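L-lactate dehydrogenase (Trichomonas vaginalis, PDB 4UUL) is a lactate/malate dehydrogenase-family oxidoreductase, here as an engineered variant, that probably interconverts 2-keto acids and L-2-hydroxy acids such as lactate or malate with NAD(H). Local coordinates at residues Glu149-Asn160 with Pro244-Trp255; Met267-Tyr277 with Ile297-Val305. The protein carries 1 engineered substitution. One frame throughout, in Å; residues are numbered along the deposited sequence.

Contact 1 (Glu149-Asn160 with Pro244-Trp255); sequences ENFSSLSMLDQN and PTKAAIQHMKAW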
loop_
_atom_site.group_PDB
_atom_site.type_symbol
_atom_site.label_atom_id
_atom_site.label_comp_id
_atom_site.label_asym_id
_atom_site.label_seq_id
_atom_site.Cartn_x
_atom_site.Cartn_y
_atom_site.Cartn_z
ATOM N N GLU B 149 4.834 -18.441 -22.332
ATOM C CA GLU B 149 5.730 -17.646 -21.518
ATOM C C GLU B 149 5.141 -16.290 -21.105
ATOM O O GLU B 149 5.655 -15.629 -20.212
ATOM C CB GLU B 149 7.034 -17.456 -22.307
ATOM C CG GLU B 149 7.880 -18.734 -22.495
ATOM C CD GLU B 149 7.225 -19.848 -23.355
ATOM O OE1 GLU B 149 6.594 -19.557 -24.413
ATOM O OE2 GLU B 149 7.356 -21.024 -22.927
ATOM N N ASN B 150 4.079 -15.862 -21.779
ATOM C CA ASN B 150 3.442 -14.608 -21.438
ATOM C C ASN B 150 2.464 -14.673 -20.255
ATOM O O ASN B 150 1.962 -13.626 -19.854
ATOM C CB ASN B 150 2.681 -14.032 -22.639
ATOM C CG ASN B 150 3.582 -13.673 -23.830
ATOM O OD1 ASN B 150 3.652 -14.417 -24.797
ATOM N ND2 ASN B 150 4.262 -12.545 -23.750
ATOM N N PHE B 151 2.210 -15.868 -19.723
ATOM C CA PHE B 151 1.110 -16.056 -18.757
ATOM C C PHE B 151 1.530 -16.772 -17.506
ATOM O O PHE B 151 2.251 -17.763 -17.546
ATOM C CB PHE B 151 -0.008 -16.905 -19.402
ATOM C CG PHE B 151 -0.718 -16.185 -20.520
ATOM C CD1 PHE B 151 -1.795 -15.363 -20.264
ATOM C CD2 PHE B 151 -0.284 -16.303 -21.823
ATOM C CE1 PHE B 151 -2.419 -14.663 -21.280
ATOM C CE2 PHE B 151 -0.907 -15.591 -22.877
ATOM C CZ PHE B 151 -1.980 -14.784 -22.592
ATOM N N SER B 152 0.978 -16.328 -16.381
ATOM C CA SER B 152 1.098 -17.063 -15.133
ATOM C C SER B 152 -0.075 -16.691 -14.223
ATOM O O SER B 152 -0.760 -15.714 -14.500
ATOM C CB SER B 152 2.453 -16.831 -14.464
ATOM O OG SER B 152 2.608 -15.506 -14.053
ATOM N N SER B 153 -0.241 -17.462 -13.158
ATOM C CA SER B 153 -1.275 -17.220 -12.186
ATOM C C SER B 153 -0.697 -17.193 -10.784
ATOM O O SER B 153 0.395 -17.688 -10.516
ATOM C CB SER B 153 -2.402 -18.242 -12.283
ATOM O OG SER B 153 -2.012 -19.566 -11.938
ATOM N N LEU B 154 -1.387 -16.483 -9.883
ATOM C CA LEU B 154 -0.878 -16.167 -8.568
ATOM C C LEU B 154 -1.171 -17.236 -7.519
ATOM O O LEU B 154 -2.310 -17.350 -7.086
ATOM C CB LEU B 154 -1.486 -14.823 -8.103
ATOM C CG LEU B 154 -0.908 -14.283 -6.815
ATOM C CD1 LEU B 154 0.555 -13.946 -6.961
ATOM C CD2 LEU B 154 -1.648 -13.073 -6.349
ATOM N N SER B 155 -0.140 -17.888 -7.024
ATOM C CA SER B 155 -0.247 -18.815 -5.893
ATOM C C SER B 155 0.590 -18.324 -4.689
ATOM O O SER B 155 0.514 -18.938 -3.631
ATOM C CB SER B 155 0.083 -20.245 -6.325
ATOM O OG SER B 155 1.320 -20.260 -6.906
ATOM N N MET B 156 1.219 -17.148 -4.801
ATOM C CA MET B 156 2.067 -16.707 -3.677
ATOM C C MET B 156 1.322 -16.275 -2.409
ATOM O O MET B 156 1.913 -16.289 -1.344
ATOM C CB MET B 156 3.021 -15.574 -4.096
ATOM C CG MET B 156 4.307 -16.108 -4.704
ATOM S SD MET B 156 5.304 -17.134 -3.630
ATOM C CE MET B 156 5.555 -15.981 -2.279
ATOM N N LEU B 157 0.053 -15.885 -2.505
ATOM C CA LEU B 157 -0.688 -15.605 -1.297
ATOM C C LEU B 157 -0.762 -16.847 -0.429
ATOM O O LEU B 157 -0.566 -16.774 0.799
ATOM C CB LEU B 157 -2.085 -15.075 -1.581
ATOM C CG LEU B 157 -3.007 -14.787 -0.411
ATOM C CD1 LEU B 157 -2.362 -13.827 0.612
ATOM C CD2 LEU B 157 -4.333 -14.290 -0.884
ATOM N N ASP B 158 -1.079 -17.975 -1.041
ATOM C CA ASP B 158 -1.164 -19.206 -0.281
ATOM C C ASP B 158 0.189 -19.653 0.264
ATOM O O ASP B 158 0.290 -20.135 1.403
ATOM C CB ASP B 158 -1.750 -20.295 -1.155
ATOM C CG ASP B 158 -2.974 -19.821 -1.847
ATOM O OD1 ASP B 158 -2.884 -19.141 -2.939
ATOM O OD2 ASP B 158 -4.031 -20.161 -1.286
ATOM N N GLN B 159 1.241 -19.446 -0.523
ATOM C CA GLN B 159 2.569 -19.745 -0.028
ATOM C C GLN B 159 2.911 -18.891 1.193
ATOM O O GLN B 159 3.418 -19.395 2.190
ATOM C CB GLN B 159 3.638 -19.569 -1.123
ATOM C CG GLN B 159 5.016 -19.826 -0.574
ATOM C CD GLN B 159 6.109 -19.855 -1.617
ATOM O OE1 GLN B 159 5.986 -20.600 -2.587
ATOM N NE2 GLN B 159 7.208 -19.177 -1.385
ATOM N N ASN B 160 2.657 -17.595 1.114
ATOM C CA ASN B 160 2.940 -16.682 2.212
ATOM C C ASN B 160 2.145 -17.075 3.448
ATOM O O ASN B 160 2.696 -17.063 4.566
ATOM C CB ASN B 160 2.724 -15.220 1.806
ATOM C CG ASN B 160 3.805 -14.726 0.886
ATOM O OD1 ASN B 160 4.931 -15.224 0.890
ATOM N ND2 ASN B 160 3.490 -13.704 0.128
ATOM N N PRO B 244 -3.226 -10.091 -0.899
ATOM C CA PRO B 244 -3.043 -10.510 -2.312
ATOM C C PRO B 244 -2.243 -9.496 -3.101
ATOM O O PRO B 244 -1.508 -9.888 -3.999
ATOM C CB PRO B 244 -4.469 -10.677 -2.835
ATOM C CG PRO B 244 -5.344 -9.943 -1.878
ATOM C CD PRO B 244 -4.652 -10.030 -0.538
ATOM N N THR B 245 -2.347 -8.210 -2.764
ATOM C CA THR B 245 -1.578 -7.206 -3.482
ATOM C C THR B 245 -0.085 -7.423 -3.249
ATOM O O THR B 245 0.727 -7.371 -4.177
ATOM C CB THR B 245 -1.983 -5.792 -3.055
ATOM O OG1 THR B 245 -3.348 -5.526 -3.414
ATOM C CG2 THR B 245 -1.122 -4.760 -3.730
ATOM N N LYS B 246 0.296 -7.668 -1.990
ATOM C CA LYS B 246 1.682 -7.917 -1.613
ATOM C C LYS B 246 2.206 -9.110 -2.435
ATOM O O LYS B 246 3.290 -9.080 -2.997
ATOM C CB LYS B 246 1.784 -8.133 -0.119
ATOM C CG LYS B 246 3.210 -8.302 0.424
ATOM C CD LYS B 246 3.786 -9.684 0.345
ATOM C CE LYS B 246 5.220 -9.690 0.881
ATOM N NZ LYS B 246 5.786 -11.056 0.928
ATOM N N ALA B 247 1.447 -10.207 -2.463
ATOM C CA ALA B 247 1.840 -11.391 -3.202
ATOM C C ALA B 247 1.936 -11.119 -4.711
ATOM O O ALA B 247 2.824 -11.636 -5.371
ATOM C CB ALA B 247 0.830 -12.512 -2.950
ATOM N N ALA B 248 0.995 -10.338 -5.250
ATOM C CA ALA B 248 0.995 -10.015 -6.661
ATOM C C ALA B 248 2.236 -9.254 -7.095
ATOM O O ALA B 248 2.865 -9.567 -8.115
ATOM C CB ALA B 248 -0.256 -9.288 -7.059
ATOM N N ILE B 249 2.555 -8.210 -6.369
ATOM C CA ILE B 249 3.771 -7.449 -6.637
ATOM C C ILE B 249 4.991 -8.329 -6.515
ATOM O O ILE B 249 5.864 -8.301 -7.382
ATOM C CB ILE B 249 3.872 -6.215 -5.733
ATOM C CG1 ILE B 249 2.762 -5.226 -6.143
ATOM C CG2 ILE B 249 5.268 -5.545 -5.801
ATOM C CD1 ILE B 249 2.610 -4.098 -5.199
ATOM N N GLN B 250 5.039 -9.129 -5.458
ATOM C CA GLN B 250 6.154 -10.035 -5.221
ATOM C C GLN B 250 6.366 -10.994 -6.421
ATOM O O GLN B 250 7.472 -11.171 -6.937
ATOM C CB GLN B 250 5.869 -10.837 -3.959
ATOM C CG GLN B 250 6.948 -11.835 -3.592
ATOM C CD GLN B 250 6.755 -12.395 -2.216
ATOM O OE1 GLN B 250 5.648 -12.336 -1.633
ATOM N NE2 GLN B 250 7.810 -12.954 -1.666
ATOM N N HIS B 251 5.279 -11.562 -6.919
ATOM C CA HIS B 251 5.344 -12.449 -8.070
ATOM C C HIS B 251 5.803 -11.695 -9.295
ATOM O O HIS B 251 6.726 -12.129 -9.996
ATOM C CB HIS B 251 3.942 -13.049 -8.293
ATOM C CG HIS B 251 3.800 -13.954 -9.479
ATOM N ND1 HIS B 251 3.233 -15.206 -9.408
ATOM C CD2 HIS B 251 4.036 -13.733 -10.807
ATOM C CE1 HIS B 251 3.166 -15.730 -10.604
ATOM N NE2 HIS B 251 3.629 -14.856 -11.484
ATOM N N MET B 252 5.167 -10.561 -9.598
ATOM C CA MET B 252 5.535 -9.824 -10.801
ATOM C C MET B 252 6.990 -9.337 -10.745
ATOM O O MET B 252 7.691 -9.401 -11.754
ATOM C CB MET B 252 4.579 -8.677 -11.056
ATOM C CG MET B 252 4.802 -8.010 -12.427
ATOM S SD MET B 252 4.334 -9.033 -13.831
ATOM C CE MET B 252 2.548 -8.728 -13.847
ATOM N N LYS B 253 7.442 -8.838 -9.600
ATOM C CA LYS B 253 8.803 -8.361 -9.503
ATOM C C LYS B 253 9.808 -9.490 -9.735
ATOM O O LYS B 253 10.821 -9.307 -10.429
ATOM C CB LYS B 253 8.994 -7.698 -8.129
ATOM C CG LYS B 253 10.295 -6.909 -8.014
ATOM C CD LYS B 253 10.423 -6.276 -6.657
ATOM C CE LYS B 253 11.654 -5.413 -6.567
ATOM N NZ LYS B 253 11.589 -4.605 -5.316
ATOM N N ALA B 254 9.519 -10.663 -9.176
ATOM C CA ALA B 254 10.358 -11.832 -9.421
ATOM C C ALA B 254 10.340 -12.214 -10.918
ATOM O O ALA B 254 11.383 -12.522 -11.489
ATOM C CB ALA B 254 9.880 -12.997 -8.617
ATOM N N TRP B 255 9.166 -12.202 -11.525
ATOM C CA TRP B 255 9.012 -12.540 -12.939
ATOM C C TRP B 255 9.782 -11.591 -13.836
ATOM O O TRP B 255 10.341 -11.981 -14.868
ATOM C CB TRP B 255 7.525 -12.551 -13.302
ATOM C CG TRP B 255 7.172 -13.223 -14.568
ATOM C CD1 TRP B 255 7.973 -13.955 -15.393
ATOM C CD2 TRP B 255 5.856 -13.253 -15.139
ATOM N NE1 TRP B 255 7.220 -14.420 -16.458
ATOM C CE2 TRP B 255 5.925 -14.040 -16.302
ATOM C CE3 TRP B 255 4.629 -12.697 -14.762
ATOM C CZ2 TRP B 255 4.805 -14.291 -17.085
ATOM C CZ3 TRP B 255 3.509 -12.933 -15.542
ATOM C CH2 TRP B 255 3.609 -13.738 -16.697
HETATM O O HOH W 1 7.038 -16.893 -18.134
HETATM O O HOH W 2 2.479 -16.969 -7.436
HETATM O O HOH W 3 7.206 -13.640 1.087
#

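Contact 2 (Met267-Tyr277 with Ile297-Val305); sequences MGIPVPEGNPY and IHVVEGFKV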
loop_
_atom_site.group_PDB
_atom_site.type_symbol
_atom_site.label_atom_id
_atom_site.label_comp_id
_atom_site.label_asym_id
_atom_site.label_seq_id
_atom_site.Cartn_x
_atom_site.Cartn_y
_atom_site.Cartn_z
ATOM N N MET B 267 4.368 -20.603 -8.315
ATOM C CA MET B 267 3.767 -19.848 -9.375
ATOM C C MET B 267 2.940 -20.782 -10.278
ATOM O O MET B 267 3.408 -21.865 -10.628
ATOM C CB MET B 267 4.849 -19.191 -10.250
ATOM C CG MET B 267 5.712 -18.199 -9.521
ATOM S SD MET B 267 7.020 -17.530 -10.594
ATOM C CE MET B 267 7.255 -15.962 -9.902
ATOM N N GLY B 268 1.738 -20.348 -10.676
ATOM C CA GLY B 268 0.966 -21.076 -11.667
ATOM C C GLY B 268 1.521 -20.772 -13.024
ATOM O O GLY B 268 1.561 -19.614 -13.429
ATOM N N ILE B 269 1.916 -21.812 -13.753
ATOM C CA ILE B 269 2.449 -21.622 -15.101
ATOM C C ILE B 269 1.847 -22.659 -16.015
ATOM O O ILE B 269 1.487 -23.750 -15.581
ATOM C CB ILE B 269 3.987 -21.663 -15.164
ATOM C CG1 ILE B 269 4.511 -22.945 -14.512
ATOM C CG2 ILE B 269 4.591 -20.449 -14.512
ATOM C CD1 ILE B 269 5.974 -23.230 -14.834
ATOM N N PRO B 270 1.732 -22.315 -17.302
ATOM C CA PRO B 270 1.440 -23.372 -18.283
ATOM C C PRO B 270 2.407 -24.517 -18.060
ATOM O O PRO B 270 3.608 -24.308 -17.985
ATOM C CB PRO B 270 1.724 -22.665 -19.626
ATOM C CG PRO B 270 1.445 -21.212 -19.319
ATOM C CD PRO B 270 2.040 -21.036 -17.939
ATOM N N VAL B 271 1.901 -25.734 -17.982
ATOM C CA VAL B 271 2.767 -26.845 -17.617
ATOM C C VAL B 271 3.844 -27.032 -18.659
ATOM O O VAL B 271 3.525 -27.230 -19.819
ATOM C CB VAL B 271 1.958 -28.169 -17.474
ATOM C CG1 VAL B 271 2.858 -29.361 -17.371
ATOM C CG2 VAL B 271 1.011 -28.101 -16.272
ATOM N N PRO B 272 5.137 -27.028 -18.261
ATOM C CA PRO B 272 6.207 -27.293 -19.234
ATOM C C PRO B 272 6.252 -28.763 -19.624
ATOM O O PRO B 272 6.199 -29.623 -18.792
ATOM C CB PRO B 272 7.514 -26.914 -18.492
ATOM C CG PRO B 272 7.093 -26.107 -17.309
ATOM C CD PRO B 272 5.686 -26.604 -16.964
ATOM N N GLU B 273 6.389 -29.046 -20.904
ATOM C CA GLU B 273 6.510 -30.424 -21.368
ATOM C C GLU B 273 7.630 -31.158 -20.652
ATOM O O GLU B 273 7.502 -32.357 -20.324
ATOM C CB GLU B 273 6.724 -30.496 -22.886
ATOM C CG GLU B 273 6.675 -31.947 -23.455
ATOM C CD GLU B 273 6.728 -31.986 -24.974
ATOM O OE1 GLU B 273 6.528 -30.924 -25.605
ATOM O OE2 GLU B 273 6.967 -33.083 -25.536
ATOM N N GLY B 274 8.746 -30.505 -20.413
ATOM C CA GLY B 274 9.812 -31.308 -19.782
ATOM C C GLY B 274 9.788 -31.505 -18.269
ATOM O O GLY B 274 10.768 -31.973 -17.711
ATOM N N ASN B 275 8.692 -31.147 -17.594
ATOM C CA ASN B 275 8.758 -30.970 -16.146
ATOM C C ASN B 275 9.095 -32.246 -15.400
ATOM O O ASN B 275 8.739 -33.339 -15.827
ATOM C CB ASN B 275 7.485 -30.311 -15.590
ATOM C CG ASN B 275 6.319 -31.278 -15.479
ATOM O OD1 ASN B 275 6.169 -32.015 -14.500
ATOM N ND2 ASN B 275 5.489 -31.279 -16.476
ATOM N N PRO B 276 9.785 -32.127 -14.261
ATOM C CA PRO B 276 10.245 -33.391 -13.667
ATOM C C PRO B 276 9.271 -33.976 -12.650
ATOM O O PRO B 276 9.649 -34.931 -11.952
ATOM C CB PRO B 276 11.566 -33.004 -13.012
ATOM C CG PRO B 276 11.334 -31.581 -12.606
ATOM C CD PRO B 276 10.484 -30.967 -13.704
ATOM N N TYR B 277 8.029 -33.467 -12.595
ATOM C CA TYR B 277 7.096 -33.893 -11.535
ATOM C C TYR B 277 5.885 -34.671 -12.045
ATOM O O TYR B 277 4.929 -34.919 -11.312
ATOM C CB TYR B 277 6.708 -32.696 -10.681
ATOM C CG TYR B 277 7.934 -32.099 -10.020
ATOM C CD1 TYR B 277 8.725 -32.848 -9.149
ATOM C CD2 TYR B 277 8.312 -30.794 -10.278
ATOM C CE1 TYR B 277 9.900 -32.334 -8.610
ATOM C CE2 TYR B 277 9.454 -30.249 -9.706
ATOM C CZ TYR B 277 10.238 -31.013 -8.856
ATOM O OH TYR B 277 11.406 -30.534 -8.287
ATOM N N ILE B 297 10.859 -18.023 -16.269
ATOM C CA ILE B 297 10.459 -18.861 -15.154
ATOM C C ILE B 297 10.956 -20.280 -15.383
ATOM O O ILE B 297 10.801 -20.816 -16.479
ATOM C CB ILE B 297 8.907 -18.881 -14.987
ATOM C CG1 ILE B 297 8.375 -17.469 -14.732
ATOM C CG2 ILE B 297 8.501 -19.764 -13.812
ATOM C CD1 ILE B 297 6.853 -17.403 -14.729
ATOM N N HIS B 298 11.508 -20.908 -14.342
ATOM C CA HIS B 298 11.906 -22.322 -14.414
ATOM C C HIS B 298 11.356 -23.077 -13.241
ATOM O O HIS B 298 11.381 -22.587 -12.141
ATOM C CB HIS B 298 13.434 -22.463 -14.413
ATOM C CG HIS B 298 14.105 -21.675 -15.485
ATOM N ND1 HIS B 298 14.238 -22.140 -16.769
ATOM C CD2 HIS B 298 14.634 -20.433 -15.483
ATOM C CE1 HIS B 298 14.856 -21.235 -17.507
ATOM N NE2 HIS B 298 15.111 -20.189 -16.746
ATOM N N VAL B 299 10.855 -24.268 -13.457
ATOM C CA VAL B 299 10.484 -25.152 -12.385
ATOM C C VAL B 299 11.755 -25.663 -11.698
ATOM O O VAL B 299 12.689 -26.100 -12.340
ATOM C CB VAL B 299 9.652 -26.342 -12.942
ATOM C CG1 VAL B 299 9.386 -27.364 -11.873
ATOM C CG2 VAL B 299 8.344 -25.886 -13.562
ATOM N N VAL B 300 11.770 -25.585 -10.383
ATOM C CA VAL B 300 12.922 -25.969 -9.583
ATOM C C VAL B 300 12.975 -27.490 -9.572
ATOM O O VAL B 300 11.970 -28.157 -9.265
ATOM C CB VAL B 300 12.775 -25.453 -8.169
ATOM C CG1 VAL B 300 13.948 -25.929 -7.313
ATOM C CG2 VAL B 300 12.693 -23.926 -8.165
ATOM N N GLU B 301 14.142 -28.017 -9.933
ATOM C CA GLU B 301 14.359 -29.459 -9.954
ATOM C C GLU B 301 14.784 -29.971 -8.588
ATOM O O GLU B 301 15.291 -29.203 -7.800
ATOM C CB GLU B 301 15.457 -29.812 -10.966
ATOM C CG GLU B 301 15.199 -29.292 -12.361
ATOM C CD GLU B 301 14.900 -30.351 -13.392
ATOM O OE1 GLU B 301 15.440 -31.465 -13.317
ATOM O OE2 GLU B 301 14.158 -30.049 -14.335
ATOM N N GLY B 302 14.600 -31.258 -8.315
ATOM C CA GLY B 302 15.244 -31.869 -7.174
ATOM C C GLY B 302 14.346 -32.123 -5.992
ATOM O O GLY B 302 14.742 -32.758 -5.038
ATOM N N PHE B 303 13.118 -31.642 -6.033
ATOM C CA PHE B 303 12.177 -31.977 -4.981
ATOM C C PHE B 303 11.734 -33.433 -5.119
ATOM O O PHE B 303 11.801 -34.039 -6.196
ATOM C CB PHE B 303 11.000 -30.994 -4.961
ATOM C CG PHE B 303 11.416 -29.588 -4.503
ATOM C CD1 PHE B 303 11.954 -29.421 -3.228
ATOM C CD2 PHE B 303 11.290 -28.496 -5.338
ATOM C CE1 PHE B 303 12.380 -28.167 -2.801
ATOM C CE2 PHE B 303 11.683 -27.238 -4.913
ATOM C CZ PHE B 303 12.227 -27.069 -3.655
ATOM N N LYS B 304 11.285 -34.005 -4.012
ATOM C CA LYS B 304 10.950 -35.427 -3.963
ATOM C C LYS B 304 9.459 -35.597 -3.935
ATOM O O LYS B 304 8.736 -34.818 -3.298
ATOM C CB LYS B 304 11.527 -36.042 -2.710
ATOM C CG LYS B 304 13.054 -36.090 -2.731
ATOM C CD LYS B 304 13.620 -37.027 -1.672
ATOM C CE LYS B 304 13.357 -36.512 -0.260
ATOM N NZ LYS B 304 14.203 -37.236 0.740
ATOM N N VAL B 305 8.988 -36.610 -4.636
ATOM C CA VAL B 305 7.573 -36.883 -4.681
ATOM C C VAL B 305 7.286 -38.224 -3.985
ATOM O O VAL B 305 7.431 -39.289 -4.568
ATOM C CB VAL B 305 7.038 -36.895 -6.118
ATOM C CG1 VAL B 305 5.517 -37.093 -6.109
ATOM C CG2 VAL B 305 7.384 -35.593 -6.856
HETATM O O HOH W 4 13.288 -31.307 -16.429
#

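Contact 1 (Glu149-Asn160 with Pro244-Trp255)
S152 OG meets H251 NE2 at 2.8 Å, near the plane of the imidazole, in a hydrogen bond that either group could donate. Here the last strand of the Rossmann-type parallel sheet, 151-153, and the start of helix 156-170 pack on helix 242-257. The same hydroxyl sits 3.1 Å above the W255 ring plane, offset toward the rim, and S152 CB makes a CH-pi contact over the six-membered ring. With chi1 66°, S152 OG stands between its own backbone N and carbonyl carbon, which turns it to both rings. L154 spreads its two methyls: CD1 lies 3.7 Å from H251 CB, while CD2 packs on A248 CB (4.1 Å). One residue back, A247 CB fits against the first turn of helix 156-170, 3.5 Å from L157 N, and M156 CB and L157 CB flank it. L157 CD2 lies beside P244 CB.

Polar grips close the far end. N160 ND2 gives Q250 OE1 a nearly straight bond of 3.1 Å (N-H...O 176°), and K246 NZ donates to the same oxygen from the opposite face of the amide; K246 NZ also bonds C59 O of the second subunit. In the second shell, backbone bonds tie S152 to V125 and V127 of the neighbouring strand, while D158 OD1 is hydrogen-bonded to NE2 of H186, the predicted proton acceptor. L154 is an NADH-contacting residue in another structure of this protein, so the packing reaches the cofactor site. Three waters bridge the segments: one accepts from S155 N and is hydrogen-bonded to H251 ND1, another links N160 OD1 to Q250 NE2, and a third accepts from W255 NE1 at 3.0 Å and donates to E149 O at 2.8 Å.

Contact 2 (Met267-Tyr277 with Ile297-Val305)
Y277 turns CG away from its carbonyl carbon and beside its backbone N (chi1 -61°), carrying the phenol across to the backbone of 300-303; E301 bends at chi2 (-111°) and so brings its carboxylate to P276, E301 OE2 lying 3.6 Å from P276 CG. The Y277 hydroxyl is held twice: it donates to V300 O at 2.6 Å and accepts from F303 N at 3.0 Å, the latter bond bent to 149°. V300 O lies by CE2 and F303 O by CE1, both near the ring plane, and the ring end is bracketed by these two carbonyls. V299 CG1 joins the CE2 side, 3.6 Å from Y277 CE2, and V305 CG2 approaches CD1, while P276 CG sits over one face. W183 adds an edge-to-face ring contact.

Strands 265-270 and 297-299 are the two outer strands of a three-stranded antiparallel sheet in the C-terminal domain, with 284-291 between them. Over one face of that middle strand I269 CG2 touches I297 CD1 at 3.8 Å, M267 SD lies against the same methyl, and I269 CD1 meets V299 CG2, with P272 CG close to it.

The loop that delivers Y277 is shaped by its own bonds. A type I turn runs from P272 to N275, whose ND2 donates to P272 O at 2.9 Å nearly along the C=O axis and also bonds I279 O. N275 OD1 takes the Y277 N-H in an Asx turn. A water donates to both G274 O and E301 OE2, bridging the loop to the carboxylate.

Overall arrangement
The centre of contact 1 lies about 5 Å from the centre of the chain and most of its residues are buried; that of contact 2 lies about 16 Å out, partly buried. They adjoin through S153 N and G268 O, a probable backbone hydrogen bond at 2.8 Å that joins the Rossmann sheet's edge strand to strand 265-270. Helix 242-257 serves both: it forms one side of contact 1, and its H251 also touches M267 and its W255 touches I297. Contact 1 combines side-chain polar bonds and bridging waters with alanine-lined helix packing, and reaches the second subunit, whereas contact 2 relies on aliphatic packing and one tyrosine bound to main-chain atoms.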